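CRISPR-associated endonuclease Cas12b (Alicyclobacillus acidoterrestris, PDB 5U31) cleaves invading DNA with its RuvC nuclease domain, guided by a bound RNA and dependent on recognition of a protospacer adjacent motif. Local coordinates at residues V582-K588 and N610-E616; Y546-D552 and L561-R566; F540-S544 and I605-L611. The protein carries 3 engineered substitutions. Residue numbers count along the deposited sequence, not the author numbering.

Interaction 1: residues V582-K588 and N610-E616; sequences VFRVARK and NLVAVHE. With nucleotides of chain B.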
loop_
_atom_site.group_PDB
_atom_site.type_symbol
_atom_site.label_atom_id
_atom_site.label_comp_id
_atom_site.label_asym_id
_atom_site.label_seq_id
_atom_site.Cartn_x
_atom_site.Cartn_y
_atom_site.Cartn_z
ATOM N N VAL A 582 -6.198 15.455 20.606
ATOM C CA VAL A 582 -7.187 16.389 20.086
ATOM C C VAL A 582 -6.875 17.773 20.632
ATOM O O VAL A 582 -6.613 17.931 21.830
ATOM C CB VAL A 582 -8.616 15.949 20.456
ATOM C CG1 VAL A 582 -9.629 16.978 20.003
ATOM C CG2 VAL A 582 -8.925 14.606 19.840
ATOM N N PHE A 583 -6.894 18.769 19.753
ATOM C CA PHE A 583 -6.638 20.151 20.119
ATOM C C PHE A 583 -7.781 21.023 19.621
ATOM O O PHE A 583 -8.369 20.759 18.570
ATOM C CB PHE A 583 -5.310 20.658 19.539
ATOM C CG PHE A 583 -4.101 20.272 20.342
ATOM C CD1 PHE A 583 -3.426 21.218 21.097
ATOM C CD2 PHE A 583 -3.634 18.969 20.339
ATOM C CE1 PHE A 583 -2.308 20.871 21.833
ATOM C CE2 PHE A 583 -2.514 18.616 21.074
ATOM C CZ PHE A 583 -1.851 19.569 21.824
ATOM N N ARG A 584 -8.086 22.065 20.386
ATOM C CA ARG A 584 -9.169 22.988 20.079
ATOM C C ARG A 584 -8.605 24.395 19.932
ATOM O O ARG A 584 -7.754 24.816 20.720
ATOM C CB ARG A 584 -10.246 22.954 21.179
ATOM C CG ARG A 584 -10.839 24.314 21.539
ATOM C CD ARG A 584 -11.848 24.212 22.681
ATOM N NE ARG A 584 -11.251 23.689 23.908
ATOM C CZ ARG A 584 -10.858 24.441 24.931
ATOM N NH1 ARG A 584 -11.005 25.757 24.880
ATOM N NH2 ARG A 584 -10.325 23.881 26.006
ATOM N N VAL A 585 -9.068 25.113 18.913
ATOM C CA VAL A 585 -8.700 26.516 18.756
ATOM C C VAL A 585 -9.562 27.347 19.696
ATOM O O VAL A 585 -10.788 27.193 19.730
ATOM C CB VAL A 585 -8.866 26.970 17.297
ATOM C CG1 VAL A 585 -8.336 28.380 17.125
ATOM C CG2 VAL A 585 -8.147 26.024 16.359
ATOM N N ALA A 586 -8.924 28.220 20.470
ATOM C CA ALA A 586 -9.641 29.007 21.464
ATOM C C ALA A 586 -8.860 30.277 21.759
ATOM O O ALA A 586 -7.650 30.352 21.533
ATOM C CB ALA A 586 -9.867 28.211 22.754
ATOM N N ARG A 587 -9.576 31.279 22.264
ATOM C CA ARG A 587 -8.932 32.508 22.705
ATOM C C ARG A 587 -8.087 32.238 23.941
ATOM O O ARG A 587 -8.456 31.432 24.799
ATOM C CB ARG A 587 -9.974 33.582 23.021
ATOM C CG ARG A 587 -10.957 33.882 21.905
ATOM C CD ARG A 587 -11.906 34.997 22.325
ATOM N NE ARG A 587 -13.048 35.126 21.425
ATOM C CZ ARG A 587 -14.053 35.976 21.611
ATOM N NH1 ARG A 587 -14.061 36.778 22.670
ATOM N NH2 ARG A 587 -15.055 36.026 20.742
ATOM N N LYS A 588 -6.951 32.930 24.041
ATOM C CA LYS A 588 -6.102 32.757 25.213
ATOM C C LYS A 588 -6.784 33.218 26.497
ATOM O O LYS A 588 -6.276 32.934 27.587
ATOM C CB LYS A 588 -4.773 33.492 25.015
ATOM C CG LYS A 588 -3.626 32.908 25.840
ATOM C CD LYS A 588 -2.271 33.487 25.448
ATOM C CE LYS A 588 -1.145 32.844 26.258
ATOM N NZ LYS A 588 0.201 33.407 25.945
ATOM N N ASN A 610 -4.205 36.276 19.733
ATOM C CA ASN A 610 -5.300 36.081 20.671
ATOM C C ASN A 610 -5.722 34.620 20.763
ATOM O O ASN A 610 -6.349 34.231 21.754
ATOM C CB ASN A 610 -6.490 36.956 20.264
ATOM C CG ASN A 610 -7.532 37.089 21.364
ATOM O OD1 ASN A 610 -7.246 36.864 22.542
ATOM N ND2 ASN A 610 -8.749 37.464 20.980
ATOM N N LEU A 611 -5.365 33.803 19.775
ATOM C CA LEU A 611 -5.825 32.426 19.680
ATOM C C LEU A 611 -4.691 31.450 19.967
ATOM O O LEU A 611 -3.535 31.697 19.606
ATOM C CB LEU A 611 -6.409 32.146 18.293
ATOM C CG LEU A 611 -7.734 32.855 18.012
ATOM C CD1 LEU A 611 -8.213 32.554 16.609
ATOM C CD2 LEU A 611 -8.786 32.455 19.039
ATOM N N VAL A 612 -5.038 30.341 20.618
ATOM C CA VAL A 612 -4.112 29.255 20.903
ATOM C C VAL A 612 -4.786 27.941 20.524
ATOM O O VAL A 612 -5.972 27.896 20.197
ATOM C CB VAL A 612 -3.664 29.235 22.379
ATOM C CG1 VAL A 612 -2.891 30.490 22.709
ATOM C CG2 VAL A 612 -4.861 29.106 23.301
ATOM N N ALA A 613 -4.005 26.866 20.558
ATOM C CA ALA A 613 -4.496 25.515 20.290
ATOM C C ALA A 613 -4.449 24.736 21.599
ATOM O O ALA A 613 -3.389 24.260 22.010
ATOM C CB ALA A 613 -3.669 24.833 19.206
ATOM N N VAL A 614 -5.602 24.598 22.240
ATOM C CA VAL A 614 -5.698 24.001 23.567
ATOM C C VAL A 614 -5.823 22.490 23.436
ATOM O O VAL A 614 -6.665 21.992 22.680
ATOM C CB VAL A 614 -6.893 24.583 24.336
ATOM C CG1 VAL A 614 -7.009 23.938 25.701
ATOM C CG2 VAL A 614 -6.747 26.083 24.461
ATOM N N HIS A 615 -5.000 21.758 24.183
ATOM C CA HIS A 615 -5.093 20.304 24.196
ATOM C C HIS A 615 -6.360 19.861 24.921
ATOM O O HIS A 615 -6.609 20.264 26.062
ATOM C CB HIS A 615 -3.859 19.698 24.867
ATOM C CG HIS A 615 -3.853 18.199 24.891
ATOM N ND1 HIS A 615 -4.292 17.465 25.972
ATOM C CD2 HIS A 615 -3.452 17.297 23.964
ATOM C CE1 HIS A 615 -4.166 16.176 25.706
ATOM N NE2 HIS A 615 -3.654 16.047 24.497
ATOM N N GLU A 616 -7.160 19.026 24.260
ATOM C CA GLU A 616 -8.382 18.485 24.842
ATOM C C GLU A 616 -8.171 17.104 25.446
ATOM O O GLU A 616 -8.481 16.888 26.621
ATOM C CB GLU A 616 -9.491 18.424 23.784
ATOM C CG GLU A 616 -9.884 19.774 23.210
ATOM C CD GLU A 616 -11.262 20.219 23.653
ATOM O OE1 GLU A 616 -12.247 19.511 23.347
ATOM O OE2 GLU A 616 -11.356 21.273 24.315
ATOM P P G B 7 -3.362 17.952 29.482
ATOM O OP1 G B 7 -3.613 17.304 28.185
ATOM O OP2 G B 7 -3.871 19.328 29.694
ATOM O "O5'" G B 7 -3.987 17.033 30.623
ATOM C "C5'" G B 7 -5.042 16.123 30.316
ATOM C "C4'" G B 7 -5.672 15.527 31.551
ATOM O "O4'" G B 7 -4.639 14.945 32.385
ATOM C "C3'" G B 7 -6.438 16.506 32.436
ATOM O "O3'" G B 7 -7.539 15.829 33.036
ATOM C "C2'" G B 7 -5.420 16.855 33.514
ATOM O "O2'" G B 7 -5.994 17.272 34.737
ATOM C "C1'" G B 7 -4.667 15.536 33.669
ATOM N N9 G B 7 -3.281 15.696 34.111
ATOM C C8 G B 7 -2.244 16.245 33.397
ATOM N N7 G B 7 -1.116 16.241 34.051
ATOM C C5 G B 7 -1.431 15.655 35.271
ATOM C C6 G B 7 -0.618 15.382 36.400
ATOM O O6 G B 7 0.587 15.613 36.550
ATOM N N1 G B 7 -1.343 14.777 37.421
ATOM C C2 G B 7 -2.679 14.476 37.365
ATOM N N2 G B 7 -3.202 13.893 38.450
ATOM N N3 G B 7 -3.449 14.726 36.322
ATOM C C4 G B 7 -2.763 15.309 35.319
ATOM P P A B 6 2.856 16.863 29.045
ATOM O OP1 A B 6 4.085 17.193 28.286
ATOM O OP2 A B 6 2.287 17.863 29.990
ATOM O "O5'" A B 6 1.748 16.450 27.981
ATOM C "C5'" A B 6 0.865 17.418 27.430
ATOM C "C4'" A B 6 -0.557 17.148 27.837
ATOM O "O4'" A B 6 -0.916 15.837 27.327
ATOM C "C3'" A B 6 -0.779 17.118 29.351
ATOM O "O3'" A B 6 -1.793 18.027 29.833
ATOM C "C2'" A B 6 -1.050 15.644 29.680
ATOM O "O2'" A B 6 -2.021 15.411 30.674
ATOM C "C1'" A B 6 -1.468 15.034 28.348
ATOM N N9 A B 6 -0.926 13.679 28.223
ATOM C C8 A B 6 0.405 13.344 28.238
ATOM N N7 A B 6 0.636 12.057 28.158
ATOM C C5 A B 6 -0.633 11.502 28.110
ATOM C C6 A B 6 -1.068 10.170 28.025
ATOM N N6 A B 6 -0.236 9.128 27.972
ATOM N N1 A B 6 -2.397 9.946 27.991
ATOM C C2 A B 6 -3.226 10.996 28.048
ATOM N N3 A B 6 -2.941 12.295 28.132
ATOM C C4 A B 6 -1.610 12.485 28.159
#

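Interaction 2: residues Y546-D552 and L561-R566; sequences YLAEHPD and LLSGLR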
loop_
_atom_site.group_PDB
_atom_site.type_symbol
_atom_site.label_atom_id
_atom_site.label_comp_id
_atom_site.label_asym_id
_atom_site.label_seq_id
_atom_site.Cartn_x
_atom_site.Cartn_y
_atom_site.Cartn_z
ATOM N N TYR A 546 -13.635 32.698 11.556
ATOM C CA TYR A 546 -14.385 31.446 11.593
ATOM C C TYR A 546 -14.890 31.152 13.002
ATOM O O TYR A 546 -16.062 30.806 13.194
ATOM C CB TYR A 546 -13.519 30.297 11.069
ATOM C CG TYR A 546 -14.232 28.959 11.035
ATOM C CD1 TYR A 546 -14.962 28.564 9.921
ATOM C CD2 TYR A 546 -14.176 28.093 12.121
ATOM C CE1 TYR A 546 -15.616 27.344 9.891
ATOM C CE2 TYR A 546 -14.827 26.876 12.099
ATOM C CZ TYR A 546 -15.545 26.505 10.985
ATOM O OH TYR A 546 -16.194 25.291 10.969
ATOM N N LEU A 547 -14.018 31.286 14.005
ATOM C CA LEU A 547 -14.458 31.094 15.383
ATOM C C LEU A 547 -15.543 32.088 15.765
ATOM O O LEU A 547 -16.425 31.767 16.570
ATOM C CB LEU A 547 -13.275 31.211 16.341
ATOM C CG LEU A 547 -12.540 29.912 16.662
ATOM C CD1 LEU A 547 -11.563 30.151 17.794
ATOM C CD2 LEU A 547 -13.530 28.821 17.030
ATOM N N ALA A 548 -15.497 33.298 15.203
ATOM C CA ALA A 548 -16.565 34.260 15.440
ATOM C C ALA A 548 -17.876 33.783 14.824
ATOM O O ALA A 548 -18.945 33.931 15.428
ATOM C CB ALA A 548 -16.169 35.629 14.888
ATOM N N GLU A 549 -17.809 33.200 13.626
ATOM C CA GLU A 549 -18.992 32.680 12.954
ATOM C C GLU A 549 -19.378 31.284 13.423
ATOM O O GLU A 549 -20.513 30.860 13.183
ATOM C CB GLU A 549 -18.768 32.660 11.438
ATOM C CG GLU A 549 -18.909 34.014 10.760
ATOM C CD GLU A 549 -20.358 34.393 10.520
ATOM O OE1 GLU A 549 -21.211 33.480 10.465
ATOM O OE2 GLU A 549 -20.645 35.602 10.387
ATOM N N HIS A 550 -18.470 30.558 14.074
ATOM C CA HIS A 550 -18.719 29.177 14.492
ATOM C C HIS A 550 -18.202 28.975 15.907
ATOM O O HIS A 550 -17.173 28.327 16.129
ATOM C CB HIS A 550 -18.064 28.191 13.524
ATOM C CG HIS A 550 -18.494 28.362 12.102
ATOM N ND1 HIS A 550 -19.416 27.535 11.500
ATOM C CD2 HIS A 550 -18.126 29.264 11.163
ATOM C CE1 HIS A 550 -19.597 27.918 10.248
ATOM N NE2 HIS A 550 -18.826 28.967 10.019
ATOM N N PRO A 551 -18.907 29.505 16.900
ATOM C CA PRO A 551 -18.458 29.346 18.283
ATOM C C PRO A 551 -18.847 27.991 18.849
ATOM O O PRO A 551 -19.884 27.419 18.504
ATOM C CB PRO A 551 -19.180 30.482 19.023
ATOM C CG PRO A 551 -20.048 31.186 17.979
ATOM C CD PRO A 551 -20.167 30.255 16.824
ATOM N N ASP A 552 -17.983 27.481 19.725
ATOM C CA ASP A 552 -18.255 26.220 20.405
ATOM C C ASP A 552 -19.525 26.335 21.236
ATOM O O ASP A 552 -19.660 27.239 22.065
ATOM C CB ASP A 552 -17.081 25.832 21.305
ATOM C CG ASP A 552 -15.758 25.800 20.569
ATOM O OD1 ASP A 552 -15.208 26.887 20.288
ATOM O OD2 ASP A 552 -15.262 24.690 20.283
ATOM N N LEU A 561 -20.099 19.664 13.972
ATOM C CA LEU A 561 -19.073 20.008 12.996
ATOM C C LEU A 561 -19.124 21.469 12.575
ATOM O O LEU A 561 -18.149 21.966 12.005
ATOM C CB LEU A 561 -19.205 19.116 11.765
ATOM C CG LEU A 561 -18.736 17.674 11.938
ATOM C CD1 LEU A 561 -19.132 16.844 10.731
ATOM C CD2 LEU A 561 -17.226 17.630 12.153
ATOM N N LEU A 562 -20.226 22.167 12.832
ATOM C CA LEU A 562 -20.348 23.566 12.452
ATOM C C LEU A 562 -20.120 24.506 13.624
ATOM O O LEU A 562 -20.374 25.710 13.500
ATOM C CB LEU A 562 -21.716 23.830 11.819
ATOM C CG LEU A 562 -21.997 23.220 10.441
ATOM C CD1 LEU A 562 -22.929 24.119 9.640
ATOM C CD2 LEU A 562 -20.712 22.956 9.663
ATOM N N SER A 563 -19.640 23.989 14.751
ATOM C CA SER A 563 -19.382 24.794 15.938
ATOM C C SER A 563 -18.064 24.343 16.543
ATOM O O SER A 563 -17.911 23.170 16.900
ATOM C CB SER A 563 -20.516 24.659 16.953
ATOM O OG SER A 563 -20.600 23.331 17.440
ATOM N N GLY A 564 -17.122 25.270 16.664
ATOM C CA GLY A 564 -15.788 24.950 17.116
ATOM C C GLY A 564 -14.866 24.600 15.965
ATOM O O GLY A 564 -15.272 24.458 14.809
ATOM N N LEU A 565 -13.585 24.460 16.299
ATOM C CA LEU A 565 -12.565 24.140 15.300
ATOM C C LEU A 565 -11.510 23.280 15.990
ATOM O O LEU A 565 -10.677 23.799 16.738
ATOM C CB LEU A 565 -11.966 25.410 14.710
ATOM C CG LEU A 565 -11.107 25.257 13.454
ATOM C CD1 LEU A 565 -11.873 24.523 12.362
ATOM C CD2 LEU A 565 -10.637 26.616 12.963
ATOM N N ARG A 566 -11.556 21.971 15.738
ATOM C CA ARG A 566 -10.676 21.010 16.388
ATOM C C ARG A 566 -9.976 20.146 15.351
ATOM O O ARG A 566 -10.542 19.814 14.308
ATOM C CB ARG A 566 -11.441 20.100 17.354
ATOM C CG ARG A 566 -12.057 20.815 18.529
ATOM C CD ARG A 566 -13.036 19.924 19.272
ATOM N NE ARG A 566 -13.389 20.528 20.549
ATOM C CZ ARG A 566 -14.346 21.435 20.701
ATOM N NH1 ARG A 566 -14.591 21.947 21.899
ATOM N NH2 ARG A 566 -15.059 21.826 19.655
#

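Interaction 3: residues F540-S544 and I605-L611; sequences FDKLS and IKGNDNL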
loop_
_atom_site.group_PDB
_atom_site.type_symbol
_atom_site.label_atom_id
_atom_site.label_comp_id
_atom_site.label_asym_id
_atom_site.label_seq_id
_atom_site.Cartn_x
_atom_site.Cartn_y
_atom_site.Cartn_z
ATOM N N PHE A 540 -4.125 30.952 8.421
ATOM C CA PHE A 540 -4.134 31.693 9.678
ATOM C C PHE A 540 -4.917 32.996 9.578
ATOM O O PHE A 540 -5.391 33.501 10.601
ATOM C CB PHE A 540 -2.699 31.972 10.135
ATOM C CG PHE A 540 -1.851 30.736 10.262
ATOM C CD1 PHE A 540 -1.938 29.931 11.385
ATOM C CD2 PHE A 540 -0.965 30.381 9.259
ATOM C CE1 PHE A 540 -1.159 28.793 11.504
ATOM C CE2 PHE A 540 -0.185 29.248 9.371
ATOM C CZ PHE A 540 -0.281 28.453 10.495
ATOM N N ASP A 541 -5.071 33.549 8.371
ATOM C CA ASP A 541 -5.871 34.759 8.207
ATOM C C ASP A 541 -7.330 34.514 8.569
ATOM O O ASP A 541 -7.973 35.358 9.205
ATOM C CB ASP A 541 -5.770 35.266 6.768
ATOM C CG ASP A 541 -4.552 36.133 6.536
ATOM O OD1 ASP A 541 -3.863 36.467 7.522
ATOM O OD2 ASP A 541 -4.285 36.482 5.365
ATOM N N LYS A 542 -7.865 33.356 8.184
ATOM C CA LYS A 542 -9.306 33.151 8.154
ATOM C C LYS A 542 -9.875 32.529 9.422
ATOM O O LYS A 542 -11.088 32.623 9.642
ATOM C CB LYS A 542 -9.678 32.274 6.953
ATOM C CG LYS A 542 -9.191 32.819 5.617
ATOM C CD LYS A 542 -9.456 31.842 4.481
ATOM C CE LYS A 542 -8.909 32.371 3.162
ATOM N NZ LYS A 542 -9.168 31.444 2.024
ATOM N N LEU A 543 -9.055 31.897 10.261
ATOM C CA LEU A 543 -9.624 31.220 11.420
ATOM C C LEU A 543 -9.987 32.169 12.555
ATOM O O LEU A 543 -10.634 31.736 13.513
ATOM C CB LEU A 543 -8.677 30.130 11.932
ATOM C CG LEU A 543 -7.230 30.437 12.303
ATOM C CD1 LEU A 543 -7.122 30.986 13.698
ATOM C CD2 LEU A 543 -6.434 29.171 12.206
ATOM N N SER A 544 -9.588 33.440 12.480
ATOM C CA SER A 544 -10.047 34.401 13.477
ATOM C C SER A 544 -11.533 34.693 13.308
ATOM O O SER A 544 -12.278 34.751 14.293
ATOM C CB SER A 544 -9.230 35.690 13.382
ATOM O OG SER A 544 -9.282 36.228 12.070
ATOM N N ILE A 605 -0.341 29.784 18.011
ATOM C CA ILE A 605 -0.799 29.741 16.628
ATOM C C ILE A 605 -0.176 30.909 15.884
ATOM O O ILE A 605 -0.263 32.058 16.336
ATOM C CB ILE A 605 -2.331 29.798 16.536
ATOM C CG1 ILE A 605 -2.952 28.620 17.279
ATOM C CG2 ILE A 605 -2.765 29.800 15.092
ATOM C CD1 ILE A 605 -4.451 28.601 17.209
ATOM N N LYS A 606 0.450 30.618 14.749
ATOM C CA LYS A 606 1.070 31.669 13.953
ATOM C C LYS A 606 0.019 32.671 13.492
ATOM O O LYS A 606 -1.104 32.304 13.141
ATOM C CB LYS A 606 1.794 31.058 12.753
ATOM C CG LYS A 606 2.438 32.056 11.804
ATOM C CD LYS A 606 3.045 31.334 10.613
ATOM C CE LYS A 606 3.673 32.298 9.625
ATOM N NZ LYS A 606 4.278 31.577 8.472
ATOM N N GLY A 607 0.388 33.950 13.515
ATOM C CA GLY A 607 -0.509 34.999 13.071
ATOM C C GLY A 607 -1.336 35.591 14.192
ATOM O O GLY A 607 -1.043 36.689 14.676
ATOM N N ASN A 608 -2.371 34.871 14.614
ATOM C CA ASN A 608 -3.251 35.348 15.673
ATOM C C ASN A 608 -2.559 35.209 17.022
ATOM O O ASN A 608 -2.199 34.100 17.432
ATOM C CB ASN A 608 -4.565 34.570 15.668
ATOM C CG ASN A 608 -4.882 33.976 14.316
ATOM O OD1 ASN A 608 -4.009 33.418 13.654
ATOM N ND2 ASN A 608 -6.134 34.104 13.891
ATOM N N ASP A 609 -2.372 36.330 17.709
ATOM C CA ASP A 609 -1.851 36.301 19.066
ATOM C C ASP A 609 -2.939 36.091 20.106
ATOM O O ASP A 609 -2.625 35.764 21.256
ATOM C CB ASP A 609 -1.100 37.598 19.375
ATOM C CG ASP A 609 0.124 37.783 18.503
ATOM O OD1 ASP A 609 0.758 36.768 18.149
ATOM O OD2 ASP A 609 0.447 38.941 18.168
ATOM N N ASN A 610 -4.205 36.276 19.733
ATOM C CA ASN A 610 -5.300 36.081 20.671
ATOM C C ASN A 610 -5.722 34.620 20.763
ATOM O O ASN A 610 -6.349 34.231 21.754
ATOM C CB ASN A 610 -6.490 36.956 20.264
ATOM C CG ASN A 610 -7.532 37.089 21.364
ATOM O OD1 ASN A 610 -7.246 36.864 22.542
ATOM N ND2 ASN A 610 -8.749 37.464 20.980
ATOM N N LEU A 611 -5.365 33.803 19.775
ATOM C CA LEU A 611 -5.825 32.426 19.680
ATOM C C LEU A 611 -4.691 31.450 19.967
ATOM O O LEU A 611 -3.535 31.697 19.606
ATOM C CB LEU A 611 -6.409 32.146 18.293
ATOM C CG LEU A 611 -7.734 32.855 18.012
ATOM C CD1 LEU A 611 -8.213 32.554 16.609
ATOM C CD2 LEU A 611 -8.786 32.455 19.039
#

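Interaction 1: residues V582-K588 and N610-E616
Residues Val582-Arg587 and Leu611-Glu616 run antiparallel as neighbouring strands, their short axes 4.3 Å apart at closest approach and 146° between directions. Arg584 pairs with Val614 and Ala586 with Val612 as hydrogen-bonded pairs: Arg584 N to Val614 O is 2.7 Å, Val614 N to Arg584 O 2.6 Å, Ala586 N to Val612 O 3.0 Å and Val612 N to Ala586 O 2.8 Å. Glu616 N to Val582 O and Lys588 N to Asn610 O, both 2.7 Å, extend the pairing at the two ends. One face carries Phe583, Val585, Ala613 and His615. Here the His615 ring turns its edge to the Phe583 face in an offset edge-to-face pair (centroids 5.0 Å apart, planes at 76°), and His615 CA makes a CH-pi contact. His615 binds the sgRNA: O4' of A6 of chain B lies over one face of its ring, 3.6 Å from His615 CE1, while His615 NE2 is hydrogen-bonded to Ser618 OG. On the other face Arg584 lies over Val614 and forms a salt bridge with Glu616, NE to OE2 2.5 Å, a very short distance; Glu616 also pairs with Arg566. The two strands belong to the mixed sheet of the RuvC domain, which has an RNase H-like fold. Strands 566-572 and 602-604 flank the pair, and helix 977-990 covers the Phe583 face through Gln983, Gln986 and Trp990.

Interaction 2: residues Y546-D552 and L561-R566
Two hydrogen bonds from the end of helix 543-549 fasten it to the loop leading into strand 566-572. Gly564 N donates to His550 O at 3.1 Å, and His550 ND1 donates to Leu562 O at 2.9 Å, so this one residue holds the loop through both its backbone and its imidazole. His550 is the first residue to leave helical backbone angles, which places its carbonyl and side chain beside the returning chain. Farther along, Asp552 OD2 and Arg566 NH2 form a salt bridge at 2.9 Å, although its hydrogen-bond geometry is weak; Arg566 NE reaches a second carboxylate, that of Glu616. Gly564 lies close beside the Asp552 carboxylate, its CA 3.2 Å from Asp552 OD2. A CB there would clash with that oxygen, and the backbone angles of 90° and 172° would also jam it against the preceding carbonyl. The packing comes from the last turn of the helix. Tyr546 CE2 lies 3.8 Å from Leu565 CD1, the ring edge meeting Gly564 O, while Leu547 CD2 approaches Leu565 CB more loosely at 4.4 Å. This is structural packing within the first RuvC region, about 12 Å from the nucleic acid at the nearest atom. Leu565 is backbone hydrogen-bonded to Val585 of strand 578-587, against which Leu547 also packs, and Gln844, just ahead of strand 845-850, hydrogen-bonds to Leu561 and Arg566. The connection thus docks helix 543-549 beside the start of strand 566-572.

Interaction 3: residues F540-S544 and I605-L611
Phe540 makes the broadest contact of its segment, its CB directed at the loop that follows strand 602-604. Its ring lies against Lys606, whose CB sits over the ring face in a CH-pi contact, 4.0 Å from the centroid and 13° off the normal. Ile605 meets the ring at its edge, with CG2 3.8 Å from Phe540 CD1, and the carbonyl oxygen Lys606 O comes within 3.1 Å of the same CD1 atom. The backbones are nearest at Gly607, where Phe540 CA and Gly607 CA are 6.0 Å apart. Glycine suits this position: its backbone angles of 92° and -77° would press a CB against the preceding carbonyl, and such a CB would also be tight against Phe540 CB. One turn on, Leu543 again points into the interface. Leu543 CD1 packs 3.5 Å from Leu611 CD1 and also borders the Asn608 side chain. Ser544 completes the contact, its CA 4.1 Å from Leu611 CD1, while Ser544 OG makes a weak hydrogen bond back to Asp541 O. Phe540 on Ile605 and Leu543 on Leu611 thus supply the apolar packing between the beginning of a helix and a loop in the first RuvC region. Helix 543-549 is set against the turn joining strands 602-604 and 611-621; Ile605 continues onto Val585 of strand 578-587, and a backbone hydrogen bond between Lys606 and Trp990 ties the turn to the end of helix 977-990.

From the N terminus, residues 540-544 open interaction 3 and lead into helix 543-549, whose end enters interaction 2. That contact closes first, at 561-566, and so nests inside the long loop that interaction 3 closes at 605-611. Interaction 1 opens next, at 582-588, and closes at 610-616; it crosses interaction 3, sharing Asn610 and Leu611, but follows interaction 2 in series. All three meet physically: Leu547 CD1 lies 3.8 Å from Leu611 CD2, Ile605 CD1 3.4 Å from Val612 C, and Arg566 NE 3.2 Å from Glu616 OE1 in a salt bridge. Together they join helix 543-549 to one end of the central RuvC sheet.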